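Local coordinates for proline dehydrogenase (Bradyrhizobium japonicum USDA 110, PDB 3HAZ), which probably oxidises proline to glutamate in two steps, with an FAD-dependent proline dehydrogenase and an NAD-dependent aldehyde dehydrogenase joined in one chain, at residues S216-I221 and P234-K239; R209-Y214 and L264-R269; G915-V920 and Q954-N959; S795-L800 and R944-A949. All blocks are in the same frame, centred on the assembly; numbering follows the deposited sequence.

Contact 1: S216-I221 and P234-K239; sequences SAIETI and PGISVK. With SO4 (sulfate ion), chain K.
Ile236 stands on strand 235-238 and points at the overlying helix 204-223, and each part of its side chain finds a different neighbour. CB is met by Ile221 CD1 at 4.1 Å, where the two isoleucines cross obliquely. CG2 sits in the crowded position between the backbone N and the carbonyl carbon and faces Ile218 CG1. CG1 is anti to the backbone N (chi1 -172°), and with the chain extended at chi2 the tip reaches the helix: CD1 lies 3.6 Å from Ala217 CB and 3.8 Å from Ile218 CG1, the side chain of Ile218 crossing it at about a right angle. One turn further along the helix, Ile221 spans the strand entry, its CG2 sliding past the ring of Pro234 at 3.5 Å from Pro234 CB and its CD1 resting 3.6 Å from Gly235 O. Phe194 and Met196 of strand 193-196 extend the same layer, so the contact belongs to the beta-alpha-beta unit 193-238 of the proline dehydrogenase barrel. No hydrogen bond crosses between helix and strand. The side-chain contacts are all apolar and rest on van der Waals packing, one methyl also lying on a backbone carbonyl oxygen, while the strand backbone finds its partners in the neighbouring strands.

Contact 2: R209-Y214 and L264-R269; sequences RYFDAY and LDLAQR
Phe211 leaves its helix with CG anti to the backbone N (chi1 175°), which swings the ring out toward helix 252-272. Leu266 takes the other common setting, CG anti to its carbonyl carbon, so that its branched end enters the angle between Phe211 and Tyr214. Leu266 CD2 lies over one face of the Phe211 ring, 3.9 Å from the centroid, in a CH-pi contact displaced toward the rim. The other methyl, CD1, approaches Tyr214 CD2 to 3.5 Å, the two side chains crossing at about a right angle. Asp265, with CG anti to its backbone N, brings OD2 to the edge of the phenyl ring, 3.3 Å from Phe211 CZ, with the carboxylate turned 63° from the ring plane. Its OD1 is tied within the helix by a salt bridge from Arg269 NE (2.9 Å), the nitrogen arriving from above the carboxylate plane. An alanine in place of Asp265 would lose this salt bridge and the carboxylate at the ring edge, and would probably loosen the hold on Arg269. The helical segments 209-214 and 264-269 run nearly parallel, 10° apart, and their helices each follow one of the adjacent strands 193-196 and 235-238, as expected of neighbouring outer helices in a TIM-type beta/alpha barrel.

Contact 3: G915-V920 and Q954-N959; sequences GLTLGV and QPFGGN. With NAD (nicotinamide-adenine-dinucleotide), chain D.
In the aldehyde dehydrogenase fold, the loop between strands 939-942 and 978-986 runs past the start of strand 917-921, and here the two together line the nicotinamide end of the NAD pocket. Phe956 is the centre of the contact. Its CG is anti to the backbone N, which carries the ring toward the strand so that successive ring atoms meet different partners. The side chain of Leu916 crosses it at about a right angle, with Leu916 CD1 3.9 Å from Phe956 CZ. Thr917 approaches obliquely, its methyl CG2 lying 3.7 Å from Phe956 CE1. The cofactor lies at the ring edge, near its plane: the carboxamide oxygen O7N of NAD is 3.3 Å from Phe956 CE2, while the amide nitrogen N7N is 3.8 Å from Leu916 CD2. Both apolar side chains thus meet the nicotinamide amide from the same side, close to Cys794, the predicted catalytic cysteine.

After Phe956 come two glycines, and the chain there lies against the backbone of Gly915 and Leu916, just ahead of the strand. At Gly957 a beta carbon would be jammed against the carbonyl oxygen of Phe956, and at Gly958 it would clash with both Gly915 O and Leu916 CA. This thin backbone lets Leu916 CD1 settle 3.3 Å from Gly958 N. Before the phenylalanine, Pro955 O accepts a hydrogen bond from Thr982 OG1 of the second subunit, which ties the loop to that subunit. The one hydrogen bond between the two segments runs from Asn959 N to Gly915 O (3.2 Å, 153° at the hydrogen), its donor standing 47° above the carbonyl plane.

Contact 4: S795-L800 and R944-A949; sequences SALRLL and RNMIGA. With SO4 (sulfate ion), chain E.
The Arg798 guanidinium has the methyl of Ala796 over the centre of one face, with Ala796 CB 3.5 Å above the plane. The Arg944 guanidinium works instead through its edge, side-on: NE donates to Asn945 O at 2.8 Å, and NH1 to Asn945 OD1. That same OD1 also accepts from Ile947 N (3.0 Å), closing an Asx turn, with both donors above the carboxamide plane. Arg944 is held further by a salt bridge to Glu641 of the second subunit.

The turn presents Met946 to the strand. CG is anti to the carbonyl carbon, and the chain is bent at chi3 (56°), so SD lies 3.9 Å from Leu797 CD1 and CE turns to within 3.9 Å of Ser795 O. An alanine in place of Met946 would lose the sulfur and methyl contacts and would probably loosen the packing of the loop on Leu797. Ile947, with CG2 3.5 Å from Ser795 OG, flanks a sulfate gripped from both segments. Ser795 OG donates to sulfate O3 at 2.8 Å; Gly948 N reaches the same oxygen in a nearly straight bond, and Ala949 N meets O1 at 3.1 Å. Arg793 adds a further bond. The sulfate probably came from the crystallisation liquor, but a serine hydroxyl and two successive backbone N-H groups beside the predicted catalytic Cys794 are consistent with the substrate carboxylate site of a glutamate-semialdehyde dehydrogenase.

The four contacts fall into two pairs, one in each catalytic half of the chain. Contacts 1 and 2 share helix 204-223, with centres 8 Å apart, and Tyr214 OH joins them through a probable hydrogen bond to Lys239 N (3.1 Å). Each comes within about 10 Å of the bound FAD, measured from the side chains of Gly235 and Tyr214. Contacts 3 and 4, centred 9 Å apart, are stitched by Thr917 OG1 and Ser795 O at 2.7 Å. Both lie beside Cys794, the predicted catalytic cysteine: the Phe956 side chain comes within about 4 Å of it, and Ser795 follows it in the chain. Contacts 1 and 3 are centred about 46 Å apart, on opposite sides of the chain's centre.

Contact 1: S216-I221 and P234-K239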
# COMPACT_ATOMS: atom_id res chain seq x y z
N SER A 216 58.97 31.24 7.11
CA SER A 216 59.76 30.97 5.92
C SER A 216 58.99 31.27 4.64
O SER A 216 59.57 31.80 3.68
CB SER A 216 60.24 29.51 5.91
OG SER A 216 61.20 29.26 6.93
N ALA A 217 57.70 30.95 4.61
CA ALA A 217 56.88 31.18 3.41
C ALA A 217 56.74 32.68 3.13
O ALA A 217 56.83 33.13 1.99
CB ALA A 217 55.49 30.52 3.56
N ILE A 218 56.50 33.44 4.19
CA ILE A 218 56.40 34.89 4.10
C ILE A 218 57.67 35.52 3.50
O ILE A 218 57.58 36.41 2.66
CB ILE A 218 56.06 35.49 5.48
CG1 ILE A 218 54.59 35.21 5.82
CG2 ILE A 218 56.35 36.99 5.51
CD1 ILE A 218 54.23 35.49 7.29
N GLU A 219 58.85 35.05 3.91
CA GLU A 219 60.09 35.53 3.31
C GLU A 219 60.20 35.16 1.83
O GLU A 219 60.55 36.00 1.00
CB GLU A 219 61.31 35.04 4.09
CG GLU A 219 61.38 35.61 5.50
CD GLU A 219 61.12 37.10 5.53
OE1 GLU A 219 61.82 37.85 4.80
OE2 GLU A 219 60.22 37.54 6.28
N THR A 220 59.90 33.91 1.50
CA THR A 220 59.92 33.48 0.11
C THR A 220 58.98 34.32 -0.75
O THR A 220 59.38 34.86 -1.78
CB THR A 220 59.54 31.99 -0.03
OG1 THR A 220 60.52 31.19 0.63
CG2 THR A 220 59.46 31.59 -1.51
N ILE A 221 57.72 34.41 -0.32
CA ILE A 221 56.72 35.20 -1.03
C ILE A 221 57.18 36.65 -1.14
O ILE A 221 57.05 37.27 -2.20
CB ILE A 221 55.36 35.19 -0.30
CG1 ILE A 221 54.68 33.84 -0.47
CG2 ILE A 221 54.46 36.29 -0.82
CD1 ILE A 221 53.48 33.66 0.45
N PRO A 234 51.04 39.31 -3.33
CA PRO A 234 50.64 37.95 -2.96
C PRO A 234 50.17 37.84 -1.51
O PRO A 234 50.45 38.71 -0.68
CB PRO A 234 51.93 37.13 -3.14
CG PRO A 234 52.87 38.03 -3.89
CD PRO A 234 52.49 39.42 -3.51
N GLY A 235 49.47 36.75 -1.22
CA GLY A 235 48.97 36.50 0.12
C GLY A 235 49.42 35.17 0.70
O GLY A 235 49.92 34.29 -0.01
N ILE A 236 49.25 35.04 2.00
CA ILE A 236 49.46 33.77 2.67
C ILE A 236 48.25 33.49 3.55
O ILE A 236 47.70 34.40 4.16
CB ILE A 236 50.76 33.80 3.51
CG1 ILE A 236 51.08 32.41 4.05
CG2 ILE A 236 50.66 34.83 4.64
CD1 ILE A 236 52.50 32.29 4.60
N SER A 237 47.84 32.22 3.59
CA SER A 237 46.75 31.78 4.46
C SER A 237 47.30 31.03 5.65
O SER A 237 48.20 30.19 5.51
CB SER A 237 45.78 30.86 3.70
OG SER A 237 44.91 31.60 2.87
N VAL A 238 46.74 31.32 6.82
CA VAL A 238 47.22 30.79 8.09
C VAL A 238 46.06 30.23 8.90
O VAL A 238 44.96 30.78 8.86
CB VAL A 238 47.93 31.90 8.88
CG1 VAL A 238 47.92 31.61 10.37
CG2 VAL A 238 49.35 32.11 8.35
N LYS A 239 46.30 29.13 9.62
CA LYS A 239 45.29 28.52 10.48
C LYS A 239 45.67 28.59 11.96
O LYS A 239 46.74 28.12 12.36
CB LYS A 239 45.06 27.06 10.09
CG LYS A 239 44.12 26.86 8.92
CD LYS A 239 43.96 25.37 8.61
CE LYS A 239 42.95 25.14 7.49
NZ LYS A 239 43.33 25.89 6.27
S SO4 K . 40.39 25.35 3.23
O1 SO4 K . 40.06 26.20 2.10
O2 SO4 K . 39.38 24.31 3.33
O3 SO4 K . 41.70 24.73 3.02
O4 SO4 K . 40.42 26.14 4.46

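Contact 2: R209-Y214 and L264-R269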
# COMPACT_ATOMS: atom_id res chain seq x y z
N ARG A 209 56.93 24.35 14.48
CA ARG A 209 57.27 24.00 13.11
C ARG A 209 56.38 24.77 12.14
O ARG A 209 56.85 25.32 11.15
CB ARG A 209 57.11 22.50 12.88
CG ARG A 209 57.29 22.10 11.43
CD ARG A 209 57.41 20.59 11.30
NE ARG A 209 56.19 19.91 11.72
CZ ARG A 209 55.10 19.81 10.97
NH1 ARG A 209 55.07 20.35 9.76
NH2 ARG A 209 54.04 19.17 11.44
N TYR A 210 55.08 24.81 12.43
CA TYR A 210 54.15 25.52 11.57
C TYR A 210 54.42 27.01 11.57
O TYR A 210 54.38 27.65 10.52
CB TYR A 210 52.69 25.27 11.99
CG TYR A 210 52.18 23.89 11.67
CD1 TYR A 210 52.25 23.40 10.37
CD2 TYR A 210 51.63 23.08 12.66
CE1 TYR A 210 51.77 22.14 10.06
CE2 TYR A 210 51.15 21.82 12.36
CZ TYR A 210 51.22 21.35 11.06
OH TYR A 210 50.75 20.10 10.75
N PHE A 211 54.69 27.57 12.75
CA PHE A 211 55.10 28.97 12.85
C PHE A 211 56.30 29.23 11.95
O PHE A 211 56.30 30.17 11.16
CB PHE A 211 55.43 29.36 14.30
CG PHE A 211 55.98 30.76 14.42
CD1 PHE A 211 55.14 31.82 14.72
CD2 PHE A 211 57.33 31.01 14.21
CE1 PHE A 211 55.65 33.11 14.82
CE2 PHE A 211 57.84 32.29 14.31
CZ PHE A 211 57.00 33.35 14.61
N ASP A 212 57.33 28.39 12.07
CA ASP A 212 58.54 28.54 11.27
C ASP A 212 58.25 28.43 9.78
O ASP A 212 58.78 29.20 8.98
CB ASP A 212 59.60 27.51 11.69
CG ASP A 212 60.13 27.75 13.09
OD1 ASP A 212 59.95 28.86 13.63
OD2 ASP A 212 60.74 26.82 13.66
N ALA A 213 57.42 27.46 9.40
CA ALA A 213 57.05 27.29 8.00
C ALA A 213 56.36 28.54 7.44
O ALA A 213 56.70 29.00 6.34
CB ALA A 213 56.16 26.06 7.81
N TYR A 214 55.41 29.09 8.19
CA TYR A 214 54.76 30.33 7.77
C TYR A 214 55.79 31.45 7.62
O TYR A 214 55.78 32.18 6.64
CB TYR A 214 53.71 30.79 8.80
CG TYR A 214 52.46 29.94 8.90
CD1 TYR A 214 51.78 29.51 7.77
CD2 TYR A 214 51.93 29.62 10.15
CE1 TYR A 214 50.62 28.74 7.87
CE2 TYR A 214 50.77 28.86 10.27
CZ TYR A 214 50.12 28.43 9.13
OH TYR A 214 48.97 27.68 9.26
N LEU A 264 50.84 37.56 15.98
CA LEU A 264 51.32 38.92 15.81
C LEU A 264 52.68 38.94 15.10
O LEU A 264 52.89 39.72 14.17
CB LEU A 264 51.41 39.64 17.16
CG LEU A 264 51.94 41.07 17.09
CD1 LEU A 264 51.15 41.89 16.08
CD2 LEU A 264 51.91 41.74 18.46
N ASP A 265 53.59 38.09 15.55
CA ASP A 265 54.92 37.98 14.95
C ASP A 265 54.81 37.69 13.46
O ASP A 265 55.47 38.32 12.63
CB ASP A 265 55.72 36.88 15.66
CG ASP A 265 57.18 36.84 15.23
OD1 ASP A 265 57.54 37.44 14.20
OD2 ASP A 265 57.98 36.19 15.93
N LEU A 266 53.95 36.73 13.10
CA LEU A 266 53.75 36.39 11.70
C LEU A 266 53.13 37.55 10.90
O LEU A 266 53.56 37.82 9.78
CB LEU A 266 52.92 35.12 11.56
CG LEU A 266 53.58 33.80 12.01
CD1 LEU A 266 52.60 32.63 11.85
CD2 LEU A 266 54.88 33.52 11.25
N ALA A 267 52.14 38.23 11.47
CA ALA A 267 51.52 39.38 10.82
C ALA A 267 52.53 40.50 10.56
O ALA A 267 52.51 41.14 9.51
CB ALA A 267 50.36 39.91 11.67
N GLN A 268 53.41 40.74 11.53
CA GLN A 268 54.45 41.75 11.41
C GLN A 268 55.41 41.40 10.26
O GLN A 268 55.83 42.28 9.51
CB GLN A 268 55.22 41.88 12.72
CG GLN A 268 54.38 42.36 13.91
CD GLN A 268 55.18 42.40 15.21
OE1 GLN A 268 56.23 41.76 15.32
NE2 GLN A 268 54.70 43.16 16.19
N ARG A 269 55.73 40.13 10.13
CA ARG A 269 56.62 39.68 9.08
C ARG A 269 55.97 39.86 7.71
O ARG A 269 56.65 40.20 6.74
CB ARG A 269 57.01 38.22 9.29
CG ARG A 269 58.03 38.01 10.40
CD ARG A 269 57.97 36.58 10.91
NE ARG A 269 58.97 36.32 11.94
CZ ARG A 269 60.21 35.94 11.69
NH1 ARG A 269 60.62 35.77 10.44
NH2 ARG A 269 61.05 35.73 12.69

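Contact 3: G915-V920 and Q954-N959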
# COMPACT_ATOMS: atom_id res chain seq x y z
N GLY A 915 38.13 -9.13 26.29
CA GLY A 915 37.51 -8.82 25.02
C GLY A 915 36.45 -7.75 25.11
O GLY A 915 35.29 -7.98 24.76
N LEU A 916 36.83 -6.57 25.58
CA LEU A 916 35.89 -5.48 25.76
C LEU A 916 35.87 -4.53 24.56
O LEU A 916 34.94 -4.56 23.76
CB LEU A 916 36.18 -4.73 27.07
CG LEU A 916 35.11 -3.74 27.52
CD1 LEU A 916 33.72 -4.38 27.53
CD2 LEU A 916 35.46 -3.21 28.90
N THR A 917 36.89 -3.68 24.44
CA THR A 917 36.98 -2.81 23.26
C THR A 917 38.25 -3.05 22.44
O THR A 917 39.29 -3.46 22.97
CB THR A 917 36.91 -1.29 23.62
OG1 THR A 917 37.95 -0.97 24.55
CG2 THR A 917 35.56 -0.95 24.24
N LEU A 918 38.14 -2.77 21.14
CA LEU A 918 39.28 -2.82 20.25
C LEU A 918 39.21 -1.66 19.26
O LEU A 918 38.17 -1.41 18.66
CB LEU A 918 39.32 -4.14 19.48
CG LEU A 918 40.35 -4.15 18.35
CD1 LEU A 918 41.77 -4.24 18.91
CD2 LEU A 918 40.10 -5.26 17.36
N GLY A 919 40.33 -0.95 19.10
CA GLY A 919 40.41 0.12 18.13
C GLY A 919 41.18 -0.32 16.90
O GLY A 919 42.18 -1.02 17.01
N VAL A 920 40.70 0.08 15.72
CA VAL A 920 41.42 -0.18 14.47
C VAL A 920 41.51 1.10 13.65
O VAL A 920 40.50 1.70 13.30
CB VAL A 920 40.74 -1.26 13.60
CG1 VAL A 920 41.57 -1.53 12.33
CG2 VAL A 920 40.53 -2.54 14.38
N GLN A 954 25.77 2.27 20.34
CA GLN A 954 26.79 1.24 20.56
C GLN A 954 26.43 0.40 21.78
O GLN A 954 26.87 0.70 22.90
CB GLN A 954 28.19 1.85 20.75
CG GLN A 954 28.74 2.54 19.51
CD GLN A 954 28.58 4.05 19.56
OE1 GLN A 954 28.52 4.64 20.64
NE2 GLN A 954 28.53 4.68 18.38
N PRO A 955 25.60 -0.64 21.59
CA PRO A 955 25.37 -1.57 22.70
C PRO A 955 26.73 -1.99 23.22
O PRO A 955 27.58 -2.39 22.43
CB PRO A 955 24.65 -2.74 22.03
CG PRO A 955 23.90 -2.10 20.88
CD PRO A 955 24.82 -1.00 20.39
N PHE A 956 26.94 -1.84 24.52
CA PHE A 956 28.27 -1.94 25.07
C PHE A 956 28.44 -3.14 26.00
O PHE A 956 27.57 -3.41 26.83
CB PHE A 956 28.63 -0.64 25.79
CG PHE A 956 30.01 -0.64 26.36
CD1 PHE A 956 31.09 -0.26 25.58
CD2 PHE A 956 30.24 -1.03 27.67
CE1 PHE A 956 32.38 -0.27 26.09
CE2 PHE A 956 31.53 -1.03 28.19
CZ PHE A 956 32.59 -0.65 27.40
N GLY A 957 29.55 -3.84 25.87
CA GLY A 957 29.84 -4.98 26.72
C GLY A 957 30.65 -6.04 25.99
O GLY A 957 30.50 -6.24 24.79
N GLY A 958 31.50 -6.73 26.73
CA GLY A 958 32.44 -7.64 26.12
C GLY A 958 32.23 -9.08 26.54
O GLY A 958 31.25 -9.40 27.20
N ASN A 959 33.16 -9.94 26.14
CA ASN A 959 33.07 -11.35 26.48
C ASN A 959 34.40 -11.86 27.00
O ASN A 959 35.29 -11.06 27.35
CB ASN A 959 32.63 -12.16 25.26
CG ASN A 959 33.13 -11.55 23.96
OD1 ASN A 959 32.34 -11.05 23.15
ND2 ASN A 959 34.44 -11.57 23.77
PA NAD D . 35.21 -3.68 42.07
O1A NAD D . 35.28 -5.27 41.65
O2A NAD D . 36.39 -3.33 42.87
O5B NAD D . 33.82 -3.46 42.96
C5B NAD D . 32.69 -2.86 42.34
C4B NAD D . 31.41 -3.10 43.15
O4B NAD D . 31.27 -4.46 43.71
C3B NAD D . 31.25 -2.20 44.44
O3B NAD D . 30.05 -1.51 44.67
C2B NAD D . 31.84 -3.11 45.52
O2B NAD D . 31.82 -2.70 46.87
C1B NAD D . 31.23 -4.38 45.13
N9A NAD D . 31.95 -5.52 45.72
C8A NAD D . 33.26 -5.57 46.09
N7A NAD D . 33.52 -6.88 46.60
C5A NAD D . 32.32 -7.62 46.53
C6A NAD D . 32.01 -8.93 46.89
N6A NAD D . 33.04 -9.79 47.45
N1A NAD D . 30.75 -9.41 46.70
C2A NAD D . 29.78 -8.59 46.16
N3A NAD D . 30.08 -7.30 45.81
C4A NAD D . 31.35 -6.82 45.99
O3 NAD D . 35.10 -2.72 40.70
PN NAD D . 35.41 -1.08 40.81
O1N NAD D . 36.88 -0.86 41.57
O2N NAD D . 34.34 -0.42 41.57
O5D NAD D . 35.49 -0.41 39.29
C5D NAD D . 36.59 -0.71 38.44
C4D NAD D . 36.35 -1.98 37.59
O4D NAD D . 34.98 -2.16 37.03
C3D NAD D . 37.31 -2.32 36.37
O3D NAD D . 38.01 -3.54 36.36
C2D NAD D . 36.38 -1.98 35.19
O2D NAD D . 36.79 -2.18 33.85
C1D NAD D . 35.09 -2.53 35.67
N1N NAD D . 34.01 -1.89 34.91
C2N NAD D . 33.52 -2.53 33.75
C3N NAD D . 32.45 -1.90 32.98
C7N NAD D . 31.90 -2.60 31.73
O7N NAD D . 30.91 -2.20 31.23
N7N NAD D . 32.52 -3.82 31.25
C4N NAD D . 31.90 -0.59 33.41
C5N NAD D . 32.39 0.04 34.56
C6N NAD D . 33.47 -0.60 35.35

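Contact 4: S795-L800 and R944-A949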
# COMPACT_ATOMS: atom_id res chain seq x y z
N SER A 795 36.47 0.90 28.92
CA SER A 795 36.71 0.84 27.48
C SER A 795 38.07 1.42 27.07
O SER A 795 38.45 1.37 25.90
CB SER A 795 35.63 1.63 26.76
OG SER A 795 35.64 2.97 27.22
N ALA A 796 38.79 1.97 28.05
CA ALA A 796 40.00 2.74 27.77
C ALA A 796 41.08 1.94 27.05
O ALA A 796 41.26 0.74 27.30
CB ALA A 796 40.57 3.35 29.05
N LEU A 797 41.79 2.62 26.17
CA LEU A 797 42.93 2.04 25.47
C LEU A 797 44.08 1.79 26.44
O LEU A 797 44.52 2.69 27.15
CB LEU A 797 43.38 2.97 24.35
CG LEU A 797 44.65 2.55 23.60
CD1 LEU A 797 44.49 1.16 22.97
CD2 LEU A 797 44.98 3.58 22.55
N ARG A 798 44.58 0.55 26.46
CA ARG A 798 45.69 0.18 27.33
C ARG A 798 46.91 -0.24 26.51
O ARG A 798 48.05 -0.12 26.98
CB ARG A 798 45.29 -0.96 28.28
CG ARG A 798 43.94 -0.78 28.95
CD ARG A 798 43.94 0.43 29.87
NE ARG A 798 42.74 0.50 30.70
CZ ARG A 798 42.44 1.53 31.49
NH1 ARG A 798 41.33 1.52 32.21
NH2 ARG A 798 43.25 2.58 31.55
N LEU A 799 46.68 -0.73 25.30
CA LEU A 799 47.77 -1.28 24.49
C LEU A 799 47.68 -0.88 23.02
O LEU A 799 46.82 -1.35 22.29
CB LEU A 799 47.79 -2.80 24.62
CG LEU A 799 48.94 -3.50 23.90
CD1 LEU A 799 50.27 -2.90 24.34
CD2 LEU A 799 48.91 -5.00 24.19
N LEU A 800 48.59 -0.01 22.58
CA LEU A 800 48.63 0.41 21.18
C LEU A 800 49.64 -0.42 20.39
O LEU A 800 50.81 -0.47 20.74
CB LEU A 800 48.99 1.89 21.06
CG LEU A 800 49.25 2.44 19.65
CD1 LEU A 800 47.98 2.42 18.78
CD2 LEU A 800 49.80 3.85 19.74
N ARG A 944 38.18 5.91 14.86
CA ARG A 944 37.70 6.86 15.86
C ARG A 944 38.18 6.41 17.24
O ARG A 944 38.80 5.35 17.37
CB ARG A 944 36.17 6.96 15.84
CG ARG A 944 35.44 5.62 16.00
CD ARG A 944 34.06 5.82 16.62
NE ARG A 944 34.17 6.08 18.06
CZ ARG A 944 33.14 6.33 18.86
NH1 ARG A 944 33.35 6.55 20.16
NH2 ARG A 944 31.90 6.37 18.37
N ASN A 945 37.90 7.19 18.27
CA ASN A 945 38.30 6.77 19.61
C ASN A 945 37.47 5.57 20.10
O ASN A 945 36.46 5.22 19.50
CB ASN A 945 38.24 7.94 20.59
CG ASN A 945 36.83 8.30 20.98
OD1 ASN A 945 36.01 7.43 21.23
ND2 ASN A 945 36.55 9.59 21.05
N MET A 946 37.92 4.95 21.19
CA MET A 946 37.32 3.70 21.67
C MET A 946 36.35 3.88 22.84
O MET A 946 35.93 2.90 23.45
CB MET A 946 38.43 2.72 22.09
CG MET A 946 39.33 2.26 20.96
SD MET A 946 40.96 1.70 21.51
CE MET A 946 40.52 0.41 22.68
N ILE A 947 35.99 5.12 23.16
CA ILE A 947 35.25 5.39 24.38
C ILE A 947 33.91 6.10 24.15
O ILE A 947 33.61 6.56 23.05
CB ILE A 947 36.09 6.23 25.35
CG1 ILE A 947 36.31 7.63 24.79
CG2 ILE A 947 37.43 5.54 25.65
CD1 ILE A 947 36.91 8.60 25.79
N GLY A 948 33.10 6.16 25.20
CA GLY A 948 31.86 6.92 25.18
C GLY A 948 30.73 6.26 24.41
O GLY A 948 29.99 6.94 23.70
N ALA A 949 30.61 4.94 24.54
CA ALA A 949 29.53 4.20 23.90
C ALA A 949 28.20 4.90 24.16
O ALA A 949 27.92 5.32 25.29
CB ALA A 949 29.49 2.77 24.40
S SO4 E . 32.65 4.18 27.96
O1 SO4 E . 32.42 3.52 26.68
O2 SO4 E . 32.85 3.16 28.99
O3 SO4 E . 33.84 5.03 27.90
O4 SO4 E . 31.50 5.01 28.28